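Local coordinates for protein carboxylesterase (Ferroplasma acidiphilum, PDB 3WJ2) that probably hydrolyses carboxylic ester bonds, as a carboxylesterase of the alpha/beta-hydrolase fold from an acid-loving archaeon, at residues B[48-53]-B[70-75]; B[165-170]-B[238-243]; B[183-188]-B[255-260]. One frame throughout, in Å; residues are numbered along the deposited sequence.

Interaction 1: residues B[48-53]-B[70-75]; sequences VEIKEI and YDDNNA
E52 and D71 form an antiparallel hydrogen-bonded pair, E52 N donating to D71 O at 3.0 Å and D71 N to E52 O at 2.9 Å, and I53 with Y70 follows as the adjoining non-hydrogen-bonded pair. On the face of I53 and Y70, the I53 CD1 methyl approaches the tyrosine ring obliquely at its CD1 atom, 3.7 Å away. Beyond that, Y70 packs against helix 96-106, where its OH bonds to D96. The opposite face carries two acids side by side and pointing the same way: E52 OE1 lies 3.0 Å from D71 OD2, with the carboxylate planes 63° apart. Two acceptors this close would repel if both were charged; the salt bridge from K109 to D71 OD2 probably eases this. These pairs close the open end of the beta hairpin made by strands 52-60 and 63-71, at the edge of the central sheet of the alpha/beta-hydrolase fold. Past the strand end the chain turns at D71, whose OD1 accepts from N73 N, above the carboxylate plane, in an Asx turn, and from A75 N on its syn lone pair. Past the strands, the D72 side chain takes over the contact: CG stands anti to the backbone N (chi1 -155°), and OD1 takes K51 N on its anti lone pair at 2.9 Å. K51 crosses D72 at about a right angle, bending at its last torsion (chi4 87°) to bring NZ within 2.8 Å of D72 O. I50 CD1 rests 3.9 Å from D72 CG.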
ATOM      1  N   VAL B  48     -28.877 -19.729  15.166  1.00 23.59           N
ATOM      2  CA  VAL B  48     -29.798 -18.714  15.626  1.00 22.41           C
ATOM      3  C   VAL B  48     -31.239 -19.087  15.221  1.00 23.86           C
ATOM      4  O   VAL B  48     -31.439 -19.671  14.137  1.00 22.53           O
ATOM      5  CB  VAL B  48     -29.383 -17.300  15.069  1.00 26.08           C
ATOM      6  CG1 VAL B  48     -30.509 -16.304  15.137  1.00 28.67           C
ATOM      7  CG2 VAL B  48     -28.153 -16.829  15.825  1.00 27.04           C
ATOM      8  N   GLU B  49     -32.171 -18.869  16.160  1.00 24.13           N
ATOM      9  CA  GLU B  49     -33.600 -19.161  15.957  1.00 24.85           C
ATOM     10  C   GLU B  49     -34.221 -18.227  14.995  1.00 22.97           C
ATOM     11  O   GLU B  49     -34.070 -16.989  15.073  1.00 24.07           O
ATOM     12  CB  GLU B  49     -34.392 -19.162  17.298  1.00 27.37           C
ATOM     13  CG  GLU B  49     -33.930 -20.352  18.128  1.00 34.69           C
ATOM     14  CD  GLU B  49     -34.024 -21.728  17.390  1.00 46.46           C
ATOM     15  OE1 GLU B  49     -35.119 -22.093  16.845  1.00 50.08           O
ATOM     16  OE2 GLU B  49     -32.995 -22.456  17.375  1.00 50.20           O
ATOM     17  N   ILE B  50     -34.952 -18.827  14.046  1.00 22.28           N
ATOM     18  CA  ILE B  50     -35.707 -18.060  13.097  1.00 22.38           C
ATOM     19  C   ILE B  50     -37.187 -18.481  13.068  1.00 23.10           C
ATOM     20  O   ILE B  50     -37.457 -19.673  12.990  1.00 25.53           O
ATOM     21  CB  ILE B  50     -35.122 -18.264  11.632  1.00 21.24           C
ATOM     22  CG1 ILE B  50     -33.671 -17.730  11.622  1.00 23.26           C
ATOM     23  CG2 ILE B  50     -36.013 -17.558  10.571  1.00 20.77           C
ATOM     24  CD1 ILE B  50     -33.607 -16.245  11.826  1.00 21.50           C
ATOM     25  N   LYS B  51     -38.087 -17.504  13.059  1.00 23.30           N
ATOM     26  CA  LYS B  51     -39.560 -17.799  13.076  1.00 25.91           C
ATOM     27  C   LYS B  51     -40.047 -18.737  11.974  1.00 26.62           C
ATOM     28  O   LYS B  51     -40.731 -19.738  12.222  1.00 25.68           O
ATOM     29  CB  LYS B  51     -40.344 -16.528  12.967  1.00 26.35           C
ATOM     30  CG  LYS B  51     -40.259 -15.657  14.197  1.00 30.23           C
ATOM     31  CD  LYS B  51     -41.302 -14.563  14.120  1.00 37.63           C
ATOM     32  CE  LYS B  51     -41.125 -13.648  15.344  1.00 42.02           C
ATOM     33  NZ  LYS B  51     -40.107 -12.575  15.047  1.00 42.91           N
ATOM     34  N   GLU B  52     -39.689 -18.434  10.727  1.00 23.53           N
ATOM     35  CA  GLU B  52     -40.114 -19.316   9.634  1.00 25.33           C
ATOM     36  C   GLU B  52     -38.994 -19.698   8.692  1.00 23.76           C
ATOM     37  O   GLU B  52     -38.249 -18.803   8.227  1.00 24.75           O
ATOM     38  CB  GLU B  52     -41.352 -18.776   8.892  1.00 24.59           C
ATOM     39  CG  GLU B  52     -41.372 -17.496   8.117  1.00 36.04           C
ATOM     40  CD  GLU B  52     -42.397 -17.510   6.912  1.00 44.59           C
ATOM     41  OE1 GLU B  52     -42.239 -16.701   5.938  1.00 44.31           O
ATOM     42  OE2 GLU B  52     -43.357 -18.333   6.942  1.00 49.47           O
ATOM     43  N   ILE B  53     -38.893 -20.990   8.451  1.00 22.82           N
ATOM     44  CA  ILE B  53     -37.923 -21.504   7.467  1.00 21.81           C
ATOM     45  C   ILE B  53     -38.667 -22.449   6.524  1.00 22.79           C
ATOM     46  O   ILE B  53     -39.405 -23.358   6.967  1.00 24.03           O
ATOM     47  CB  ILE B  53     -36.742 -22.192   8.102  1.00 20.27           C
ATOM     48  CG1 ILE B  53     -36.028 -21.242   9.118  1.00 23.32           C
ATOM     49  CG2 ILE B  53     -35.658 -22.743   7.014  1.00 20.94           C
ATOM     50  CD1 ILE B  53     -34.687 -21.721   9.599  1.00 24.07           C
ATOM     51  N   TYR B  70     -35.531 -18.040   4.671  1.00 14.31           N
ATOM     52  CA  TYR B  70     -35.429 -17.757   6.133  1.00 15.21           C
ATOM     53  C   TYR B  70     -36.116 -16.464   6.358  1.00 18.26           C
ATOM     54  O   TYR B  70     -35.806 -15.443   5.655  1.00 16.38           O
ATOM     55  CB  TYR B  70     -33.965 -17.563   6.546  1.00 15.59           C
ATOM     56  CG  TYR B  70     -33.067 -18.714   6.247  1.00 16.00           C
ATOM     57  CD1 TYR B  70     -32.788 -19.687   7.219  1.00 13.07           C
ATOM     58  CD2 TYR B  70     -32.465 -18.882   4.945  1.00 13.93           C
ATOM     59  CE1 TYR B  70     -31.936 -20.709   6.944  1.00 13.95           C
ATOM     60  CE2 TYR B  70     -31.658 -19.888   4.660  1.00 12.98           C
ATOM     61  CZ  TYR B  70     -31.336 -20.847   5.660  1.00 12.71           C
ATOM     62  OH  TYR B  70     -30.462 -21.867   5.415  1.00 15.70           O
ATOM     63  N   ASP B  71     -37.046 -16.371   7.331  1.00 17.97           N
ATOM     64  CA  ASP B  71     -37.767 -15.123   7.472  1.00 19.04           C
ATOM     65  C   ASP B  71     -38.102 -15.003   8.955  1.00 20.61           C
ATOM     66  O   ASP B  71     -38.841 -15.857   9.481  1.00 20.31           O
ATOM     67  CB  ASP B  71     -39.079 -15.189   6.678  1.00 20.60           C
ATOM     68  CG  ASP B  71     -39.878 -13.913   6.722  1.00 21.78           C
ATOM     69  OD1 ASP B  71     -39.396 -12.896   7.277  1.00 26.29           O
ATOM     70  OD2 ASP B  71     -41.027 -13.942   6.155  1.00 28.47           O
ATOM     71  N   ASP B  72     -37.439 -14.072   9.620  1.00 20.37           N
ATOM     72  CA  ASP B  72     -37.694 -13.893  11.069  1.00 22.47           C
ATOM     73  C   ASP B  72     -38.707 -12.815  11.354  1.00 24.49           C
ATOM     74  O   ASP B  72     -38.839 -12.377  12.520  1.00 27.95           O
ATOM     75  CB  ASP B  72     -36.377 -13.488  11.739  1.00 20.44           C
ATOM     76  CG  ASP B  72     -36.325 -13.853  13.252  1.00 28.61           C
ATOM     77  OD1 ASP B  72     -36.828 -14.907  13.667  1.00 27.51           O
ATOM     78  OD2 ASP B  72     -35.712 -13.052  14.014  1.00 30.14           O
ATOM     79  N   ASN B  73     -39.350 -12.249  10.356  1.00 26.20           N
ATOM     80  CA  ASN B  73     -40.019 -10.941  10.552  1.00 28.88           C
ATOM     81  C   ASN B  73     -41.257 -10.752   9.657  1.00 28.22           C
ATOM     82  O   ASN B  73     -41.642  -9.624   9.384  1.00 30.71           O
ATOM     83  CB  ASN B  73     -38.927  -9.832  10.336  1.00 28.75           C
ATOM     84  CG  ASN B  73     -39.329  -8.449  10.823  1.00 34.18           C
ATOM     85  OD1 ASN B  73     -40.217  -8.288  11.710  1.00 34.52           O
ATOM     86  ND2 ASN B  73     -38.668  -7.406  10.247  1.00 28.52           N
ATOM     87  N   ASN B  74     -41.850 -11.843   9.192  1.00 29.16           N
ATOM     88  CA  ASN B  74     -42.877 -11.863   8.132  1.00 29.76           C
ATOM     89  C   ASN B  74     -42.643 -10.778   7.049  1.00 26.63           C
ATOM     90  O   ASN B  74     -43.488  -9.966   6.728  1.00 28.50           O
ATOM     91  CB  ASN B  74     -44.307 -11.762   8.755  1.00 32.16           C
ATOM     92  CG  ASN B  74     -45.435 -12.159   7.762  1.00 35.06           C
ATOM     93  OD1 ASN B  74     -45.256 -13.006   6.883  1.00 40.14           O
ATOM     94  ND2 ASN B  74     -46.599 -11.523   7.911  1.00 40.14           N
ATOM     95  N   ALA B  75     -41.414 -10.713   6.502  1.00 24.42           N
ATOM     96  CA  ALA B  75     -41.037  -9.561   5.712  1.00 22.18           C
ATOM     97  C   ALA B  75     -41.642  -9.481   4.344  1.00 23.02           C
ATOM     98  O   ALA B  75     -41.865 -10.514   3.744  1.00 26.82           O
ATOM     99  CB  ALA B  75     -39.457  -9.643   5.520  1.00 21.10           C
TER

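Interaction 2: residues B[165-170]-B[238-243]; sequences LCLKCR and SNLPPA
L240 CD2 fits against the helix backbone between C166 and R170, 3.6 Å from C166 O and 3.7 Å from R170 CB, while its other methyl, CD1, meets L167 CD2 at 3.9 Å. The L167 and L240 side chains cross obliquely. L240 also touches L264 of helix 254-266. Next along the chain, P241 presents its ring to C166: SG, anti to the carbonyl carbon (chi1 -70°), comes to lie 3.6 Å from P241 CG, and C166 CB lies 3.7 Å from P241 CD. Farther out, the aliphatic part of R170 takes over, its CG lying 4.0 Å from N239 CB. R170 bends at chi2 and chi3, and NH1 reaches S238 O at 2.7 Å. This bond runs in the plane of the guanidinium and on a carbonyl lone pair, with an N-H...O angle of 154°. NH1 also bonds to D236 O, so one nitrogen ties two carbonyls of the same loop to the helix. An alanine in place of R170 would probably leave S238 O and D236 O without this donor and open a gap beside N239. The contact packs helix 157-172, which follows strand 150-155, on the loop entering strand 243-248, two strands over in the parallel part of the sheet, in keeping with the alpha/beta-hydrolase fold, whose helices flank a central sheet.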
ATOM      1  N   LEU B 165     -24.799 -11.283 -12.528  1.00 10.59           N
ATOM      2  CA  LEU B 165     -26.184 -11.378 -13.003  1.00 11.25           C
ATOM      3  C   LEU B 165     -26.690  -9.936 -13.174  1.00 13.65           C
ATOM      4  O   LEU B 165     -27.481  -9.701 -14.110  1.00 12.53           O
ATOM      5  CB  LEU B 165     -27.095 -12.256 -12.106  1.00 12.77           C
ATOM      6  CG  LEU B 165     -27.527 -11.638 -10.780  1.00  9.83           C
ATOM      7  CD1 LEU B 165     -28.838 -10.914 -10.961  1.00 11.85           C
ATOM      8  CD2 LEU B 165     -27.807 -12.815  -9.809  1.00 12.35           C
ATOM      9  N   CYS B 166     -26.242  -8.977 -12.333  1.00 11.74           N
ATOM     10  CA  CYS B 166     -26.687  -7.571 -12.456  1.00 12.50           C
ATOM     11  C   CYS B 166     -26.221  -7.031 -13.784  1.00 13.22           C
ATOM     12  O   CYS B 166     -27.016  -6.358 -14.463  1.00 14.61           O
ATOM     13  CB  CYS B 166     -26.158  -6.703 -11.351  1.00 10.22           C
ATOM     14  SG  CYS B 166     -27.001  -7.161  -9.759  1.00 12.73           S
ATOM     15  N   LEU B 167     -25.006  -7.355 -14.172  1.00 13.31           N
ATOM     16  CA  LEU B 167     -24.482  -6.863 -15.470  1.00 14.04           C
ATOM     17  C   LEU B 167     -25.357  -7.407 -16.602  1.00 14.64           C
ATOM     18  O   LEU B 167     -25.682  -6.692 -17.570  1.00 14.74           O
ATOM     19  CB  LEU B 167     -23.073  -7.414 -15.717  1.00 12.79           C
ATOM     20  CG  LEU B 167     -22.004  -6.604 -15.051  1.00 17.12           C
ATOM     21  CD1 LEU B 167     -20.686  -7.310 -15.191  1.00 19.99           C
ATOM     22  CD2 LEU B 167     -21.835  -5.122 -15.796  1.00 19.37           C
ATOM     23  N   LYS B 168     -25.757  -8.676 -16.537  1.00 13.17           N
ATOM     24  CA  LYS B 168     -26.590  -9.218 -17.652  1.00 14.19           C
ATOM     25  C   LYS B 168     -28.004  -8.606 -17.645  1.00 14.04           C
ATOM     26  O   LYS B 168     -28.615  -8.350 -18.750  1.00 14.49           O
ATOM     27  CB  LYS B 168     -26.649 -10.767 -17.548  1.00 12.90           C
ATOM     28  CG  LYS B 168     -27.487 -11.343 -18.733  1.00 13.68           C
ATOM     29  CD  LYS B 168     -27.432 -12.852 -18.866  1.00 14.63           C
ATOM     30  CE  LYS B 168     -28.623 -13.284 -19.854  1.00 15.76           C
ATOM     31  NZ  LYS B 168     -28.288 -14.793 -20.106  1.00 20.75           N
ATOM     32  N   CYS B 169     -28.605  -8.359 -16.484  1.00 14.29           N
ATOM     33  CA  CYS B 169     -29.902  -7.632 -16.387  1.00 13.09           C
ATOM     34  C   CYS B 169     -29.732  -6.287 -17.048  1.00 16.63           C
ATOM     35  O   CYS B 169     -30.621  -5.923 -17.879  1.00 18.15           O
ATOM     36  CB  CYS B 169     -30.354  -7.400 -14.914  1.00 13.91           C
ATOM     37  SG  CYS B 169     -30.795  -8.946 -14.062  1.00 15.66           S
ATOM     38  N   ARG B 170     -28.592  -5.660 -16.829  1.00 15.89           N
ATOM     39  CA  ARG B 170     -28.411  -4.277 -17.370  1.00 16.76           C
ATOM     40  C   ARG B 170     -28.317  -4.404 -18.873  1.00 19.22           C
ATOM     41  O   ARG B 170     -29.046  -3.623 -19.648  1.00 21.04           O
ATOM     42  CB  ARG B 170     -27.163  -3.672 -16.683  1.00 16.76           C
ATOM     43  CG  ARG B 170     -26.931  -2.124 -16.913  1.00 16.63           C
ATOM     44  CD  ARG B 170     -26.403  -1.878 -18.312  1.00 18.75           C
ATOM     45  NE  ARG B 170     -25.230  -2.690 -18.712  1.00 18.58           N
ATOM     46  CZ  ARG B 170     -23.980  -2.527 -18.260  1.00 21.47           C
ATOM     47  NH1 ARG B 170     -23.719  -1.544 -17.382  1.00 22.67           N
ATOM     48  NH2 ARG B 170     -23.007  -3.314 -18.696  1.00 22.87           N
ATOM     49  N   SER B 238     -22.562   1.581 -16.053  1.00 17.78           N
ATOM     50  CA  SER B 238     -23.766   2.353 -15.883  1.00 21.14           C
ATOM     51  C   SER B 238     -24.977   1.554 -15.577  1.00 18.60           C
ATOM     52  O   SER B 238     -25.141   0.423 -16.108  1.00 20.14           O
ATOM     53  CB  SER B 238     -24.091   3.067 -17.250  1.00 21.94           C
ATOM     54  OG  SER B 238     -22.952   3.744 -17.668  1.00 30.20           O
ATOM     55  N   ASN B 239     -25.880   2.144 -14.799  1.00 18.37           N
ATOM     56  CA  ASN B 239     -27.197   1.672 -14.667  1.00 18.42           C
ATOM     57  C   ASN B 239     -27.254   0.294 -14.003  1.00 18.30           C
ATOM     58  O   ASN B 239     -28.259  -0.409 -14.098  1.00 21.55           O
ATOM     59  CB  ASN B 239     -27.892   1.629 -16.026  1.00 20.10           C
ATOM     60  CG  ASN B 239     -27.970   3.051 -16.628  1.00 26.73           C
ATOM     61  OD1 ASN B 239     -28.345   3.979 -15.901  1.00 32.34           O
ATOM     62  ND2 ASN B 239     -27.554   3.229 -17.883  1.00 29.10           N
ATOM     63  N   LEU B 240     -26.225   0.026 -13.218  1.00 18.57           N
ATOM     64  CA  LEU B 240     -26.281  -1.169 -12.300  1.00 15.86           C
ATOM     65  C   LEU B 240     -26.991  -0.836 -10.977  1.00 15.25           C
ATOM     66  O   LEU B 240     -27.082   0.348 -10.574  1.00 18.49           O
ATOM     67  CB  LEU B 240     -24.853  -1.606 -12.013  1.00 13.55           C
ATOM     68  CG  LEU B 240     -24.173  -2.236 -13.211  1.00 15.61           C
ATOM     69  CD1 LEU B 240     -22.737  -2.583 -13.025  1.00 15.08           C
ATOM     70  CD2 LEU B 240     -24.966  -3.524 -13.742  1.00 17.07           C
ATOM     71  N   PRO B 241     -27.494  -1.855 -10.275  1.00 14.76           N
ATOM     72  CA  PRO B 241     -28.112  -1.630  -8.978  1.00 13.70           C
ATOM     73  C   PRO B 241     -27.161  -1.081  -7.903  1.00 13.20           C
ATOM     74  O   PRO B 241     -25.969  -1.343  -7.954  1.00 12.34           O
ATOM     75  CB  PRO B 241     -28.512  -3.054  -8.533  1.00 15.42           C
ATOM     76  CG  PRO B 241     -28.546  -3.914  -9.827  1.00 16.35           C
ATOM     77  CD  PRO B 241     -27.365  -3.287 -10.621  1.00 13.66           C
ATOM     78  N   PRO B 242     -27.708  -0.311  -6.948  1.00 12.73           N
ATOM     79  CA  PRO B 242     -26.904   0.216  -5.820  1.00 13.35           C
ATOM     80  C   PRO B 242     -26.129  -0.999  -5.217  1.00 12.34           C
ATOM     81  O   PRO B 242     -26.703  -2.116  -5.180  1.00 11.95           O
ATOM     82  CB  PRO B 242     -27.960   0.739  -4.863  1.00 15.57           C
ATOM     83  CG  PRO B 242     -29.146   1.091  -5.837  1.00 18.73           C
ATOM     84  CD  PRO B 242     -29.140   0.052  -6.872  1.00 15.33           C
ATOM     85  N   ALA B 243     -24.901  -0.737  -4.789  1.00 10.55           N
ATOM     86  CA  ALA B 243     -24.040  -1.823  -4.337  1.00 11.05           C
ATOM     87  C   ALA B 243     -23.583  -1.554  -2.889  1.00 11.47           C
ATOM     88  O   ALA B 243     -23.376  -0.375  -2.446  1.00 10.82           O
ATOM     89  CB  ALA B 243     -22.808  -1.949  -5.193  1.00 10.94           C
TER

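Interaction 3: residues B[183-188]-B[255-260]; sequences FYPSLA and DPEETY
The 183-188 segment leaves its strand and runs past one side of a helical turn, with the CA atoms of Y184 and E257 6.8 Å apart and those of A188 and P256 6.6 Å apart. E257 extends beyond CG to lay its carboxylate against the backbone of Y184 and P185. Its OE2 comes within 2.6 Å of P185 O, a separation that suggests a protonated acid. The same oxygen is 3.4 Å from Y184 CB. Further along, L187 CD1 lies against the helix, 3.5 Å from Y260 CB and 3.8 Å from E257 CA; the L187 and Y260 side chains cross at about a right angle. The A188 and P256 CB atoms meet at 4.0 Å. The Y184 ring heads elsewhere: its OH bonds to A284 N, the ring packs edge-to-face with H281, and the side chain touches the probable nucleophile elbow. This is helix-on-loop packing beside the carboxyl end of strand 180-183 in the alpha/beta-hydrolase fold: P185 and Y260 also touch M245 of strand 243-248 and, respectively, A159 and A163 of helix 157-172, while F192 of a second subunit packs on A188 and P256.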
ATOM      1  N   PHE B 183     -20.106  -9.615  -0.681  1.00  8.43           N
ATOM      2  CA  PHE B 183     -19.014  -9.837   0.259  1.00  9.04           C
ATOM      3  C   PHE B 183     -17.875 -10.486  -0.470  1.00  8.29           C
ATOM      4  O   PHE B 183     -17.912 -11.656  -0.939  1.00  8.53           O
ATOM      5  CB  PHE B 183     -19.523 -10.899   1.371  1.00  8.11           C
ATOM      6  CG  PHE B 183     -20.441 -10.312   2.390  1.00  8.85           C
ATOM      7  CD1 PHE B 183     -19.930  -9.731   3.551  1.00  9.39           C
ATOM      8  CD2 PHE B 183     -21.849 -10.452   2.233  1.00 10.50           C
ATOM      9  CE1 PHE B 183     -20.817  -9.124   4.477  1.00 11.04           C
ATOM     10  CE2 PHE B 183     -22.748  -9.882   3.205  1.00 14.43           C
ATOM     11  CZ  PHE B 183     -22.206  -9.265   4.337  1.00 13.63           C
ATOM     12  N   TYR B 184     -16.791  -9.681  -0.591  1.00  9.82           N
ATOM     13  CA  TYR B 184     -15.528 -10.145  -1.191  1.00  9.33           C
ATOM     14  C   TYR B 184     -15.683 -11.107  -2.402  1.00  8.70           C
ATOM     15  O   TYR B 184     -15.164 -12.262  -2.433  1.00  9.23           O
ATOM     16  CB  TYR B 184     -14.554 -10.698  -0.094  1.00  9.14           C
ATOM     17  CG  TYR B 184     -15.196 -11.636   0.909  1.00  8.34           C
ATOM     18  CD1 TYR B 184     -15.243 -12.979   0.613  1.00 10.45           C
ATOM     19  CD2 TYR B 184     -15.743 -11.086   2.074  1.00  8.52           C
ATOM     20  CE1 TYR B 184     -15.817 -13.852   1.623  1.00 10.70           C
ATOM     21  CE2 TYR B 184     -16.285 -11.891   3.073  1.00 12.38           C
ATOM     22  CZ  TYR B 184     -16.311 -13.227   2.786  1.00 11.19           C
ATOM     23  OH  TYR B 184     -16.924 -14.099   3.754  1.00 12.02           O
ATOM     24  N   PRO B 185     -16.279 -10.599  -3.537  1.00  8.68           N
ATOM     25  CA  PRO B 185     -16.427 -11.463  -4.706  1.00  8.99           C
ATOM     26  C   PRO B 185     -15.057 -11.740  -5.432  1.00 12.32           C
ATOM     27  O   PRO B 185     -14.125 -10.899  -5.334  1.00 10.95           O
ATOM     28  CB  PRO B 185     -17.200 -10.562  -5.701  1.00  8.72           C
ATOM     29  CG  PRO B 185     -17.024  -9.122  -5.171  1.00  9.04           C
ATOM     30  CD  PRO B 185     -16.902  -9.280  -3.614  1.00  9.32           C
ATOM     31  N   SER B 186     -14.980 -12.845  -6.154  1.00 11.72           N
ATOM     32  CA  SER B 186     -13.927 -13.044  -7.170  1.00 14.45           C
ATOM     33  C   SER B 186     -14.453 -12.177  -8.369  1.00 17.45           C
ATOM     34  O   SER B 186     -15.682 -12.100  -8.626  1.00 20.38           O
ATOM     35  CB  SER B 186     -13.648 -14.512  -7.472  1.00 18.76           C
ATOM     36  OG  SER B 186     -14.941 -15.127  -7.719  1.00 20.16           O
ATOM     37  N   LEU B 187     -13.647 -11.371  -9.005  1.00 14.07           N
ATOM     38  CA  LEU B 187     -14.198 -10.579 -10.078  1.00 15.99           C
ATOM     39  C   LEU B 187     -13.342 -10.558 -11.370  1.00 18.80           C
ATOM     40  O   LEU B 187     -13.760  -9.985 -12.415  1.00 20.03           O
ATOM     41  CB  LEU B 187     -14.280  -9.132  -9.652  1.00 15.45           C
ATOM     42  CG  LEU B 187     -15.354  -8.824  -8.551  1.00 12.90           C
ATOM     43  CD1 LEU B 187     -15.008  -7.405  -7.941  1.00 12.96           C
ATOM     44  CD2 LEU B 187     -16.739  -8.916  -9.078  1.00 16.31           C
ATOM     45  N   ALA B 188     -12.071 -10.846 -11.210  1.00 21.50           N
ATOM     46  CA  ALA B 188     -11.082 -10.559 -12.290  1.00 22.36           C
ATOM     47  C   ALA B 188     -10.159 -11.760 -12.474  1.00 23.57           C
ATOM     48  O   ALA B 188      -9.920 -12.615 -11.558  1.00 20.00           O
ATOM     49  CB  ALA B 188     -10.233  -9.282 -11.911  1.00 23.15           C
ATOM     50  N   ASP B 255      -7.739  -6.362  -3.858  1.00 13.08           N
ATOM     51  CA  ASP B 255      -7.513  -5.137  -4.730  1.00 13.25           C
ATOM     52  C   ASP B 255      -8.529  -5.027  -5.923  1.00 12.17           C
ATOM     53  O   ASP B 255      -9.114  -3.946  -6.114  1.00 12.88           O
ATOM     54  CB  ASP B 255      -6.094  -5.049  -5.244  1.00 14.03           C
ATOM     55  CG  ASP B 255      -5.070  -4.618  -4.114  1.00 13.94           C
ATOM     56  OD1 ASP B 255      -5.499  -4.162  -3.050  1.00 15.45           O
ATOM     57  OD2 ASP B 255      -3.859  -4.745  -4.377  1.00 14.92           O
ATOM     58  N   PRO B 256      -8.792  -6.141  -6.643  1.00 13.29           N
ATOM     59  CA  PRO B 256      -9.825  -6.000  -7.692  1.00 13.68           C
ATOM     60  C   PRO B 256     -11.201  -5.589  -7.174  1.00 14.15           C
ATOM     61  O   PRO B 256     -11.952  -4.880  -7.874  1.00 11.24           O
ATOM     62  CB  PRO B 256      -9.847  -7.415  -8.366  1.00 12.26           C
ATOM     63  CG  PRO B 256      -8.437  -8.015  -8.076  1.00 16.35           C
ATOM     64  CD  PRO B 256      -8.206  -7.495  -6.630  1.00 14.28           C
ATOM     65  N   GLU B 257     -11.549  -6.009  -5.938  1.00 10.48           N
ATOM     66  CA  GLU B 257     -12.819  -5.582  -5.415  1.00 10.81           C
ATOM     67  C   GLU B 257     -12.915  -4.119  -5.164  1.00 10.13           C
ATOM     68  O   GLU B 257     -13.958  -3.503  -5.252  1.00 11.06           O
ATOM     69  CB  GLU B 257     -13.087  -6.369  -4.059  1.00 10.37           C
ATOM     70  CG  GLU B 257     -13.222  -7.881  -4.315  1.00 10.98           C
ATOM     71  CD  GLU B 257     -13.021  -8.668  -3.033  1.00  9.41           C
ATOM     72  OE1 GLU B 257     -12.728  -8.011  -2.021  1.00 10.27           O
ATOM     73  OE2 GLU B 257     -13.119  -9.953  -3.126  1.00 11.13           O
ATOM     74  N   GLU B 258     -11.808  -3.538  -4.655  1.00 10.92           N
ATOM     75  CA  GLU B 258     -11.781  -2.124  -4.277  1.00 12.12           C
ATOM     76  C   GLU B 258     -11.769  -1.347  -5.611  1.00 11.84           C
ATOM     77  O   GLU B 258     -12.501  -0.327  -5.674  1.00 12.72           O
ATOM     78  CB  GLU B 258     -10.545  -1.826  -3.419  1.00 11.36           C
ATOM     79  CG  GLU B 258     -10.742  -2.623  -2.054  1.00 11.10           C
ATOM     80  CD  GLU B 258      -9.773  -2.217  -0.975  1.00 14.88           C
ATOM     81  OE1 GLU B 258      -8.750  -1.452  -1.222  1.00 15.37           O
ATOM     82  OE2 GLU B 258      -9.970  -2.678   0.164  1.00 10.48           O
ATOM     83  N   THR B 259     -11.180  -1.932  -6.639  1.00 13.35           N
ATOM     84  CA  THR B 259     -11.291  -1.256  -7.999  1.00 11.24           C
ATOM     85  C   THR B 259     -12.719  -1.293  -8.491  1.00 11.41           C
ATOM     86  O   THR B 259     -13.272  -0.276  -8.945  1.00 11.45           O
ATOM     87  CB  THR B 259     -10.428  -1.972  -9.003  1.00 11.84           C
ATOM     88  OG1 THR B 259      -9.033  -1.809  -8.608  1.00 14.40           O
ATOM     89  CG2 THR B 259     -10.678  -1.555 -10.468  1.00 14.21           C
ATOM     90  N   TYR B 260     -13.429  -2.419  -8.263  1.00 11.34           N
ATOM     91  CA  TYR B 260     -14.796  -2.494  -8.717  1.00 12.04           C
ATOM     92  C   TYR B 260     -15.696  -1.447  -8.104  1.00 13.68           C
ATOM     93  O   TYR B 260     -16.549  -0.853  -8.798  1.00 13.89           O
ATOM     94  CB  TYR B 260     -15.337  -3.933  -8.476  1.00 10.81           C
ATOM     95  CG  TYR B 260     -16.601  -4.293  -9.259  1.00 11.25           C
ATOM     96  CD1 TYR B 260     -16.455  -4.570 -10.609  1.00 12.58           C
ATOM     97  CD2 TYR B 260     -17.856  -4.367  -8.698  1.00 10.51           C
ATOM     98  CE1 TYR B 260     -17.569  -5.005 -11.401  1.00 14.22           C
ATOM     99  CE2 TYR B 260     -18.976  -4.751  -9.485  1.00 10.90           C
ATOM    100  CZ  TYR B 260     -18.790  -5.014 -10.851  1.00 12.59           C
ATOM    101  OH  TYR B 260     -19.857  -5.450 -11.608  1.00 13.37           O
TER

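In the fold
Interactions 2 and 3 adjoin, their centres 15 Å apart, and meet where L167 CD1 lies 4.1 Å from Y260 OH. Their segments alternate along the chain, so helix 157-172, the loop after strand 180-183, the approach to strand 243-248 and helix 254-266 interlock in one packed region. Interaction 1 is separate: its centre is 28 Å from that of interaction 2 (nearest atoms about 17 Å apart) and 31 Å from that of interaction 3 (nearest atoms about 13 Å apart), on the opposite side of the chain's centre from the latter. Interaction 3 reaches the probable active site, since Y184 touches the residues of the likely nucleophile elbow (G154, S156, G158).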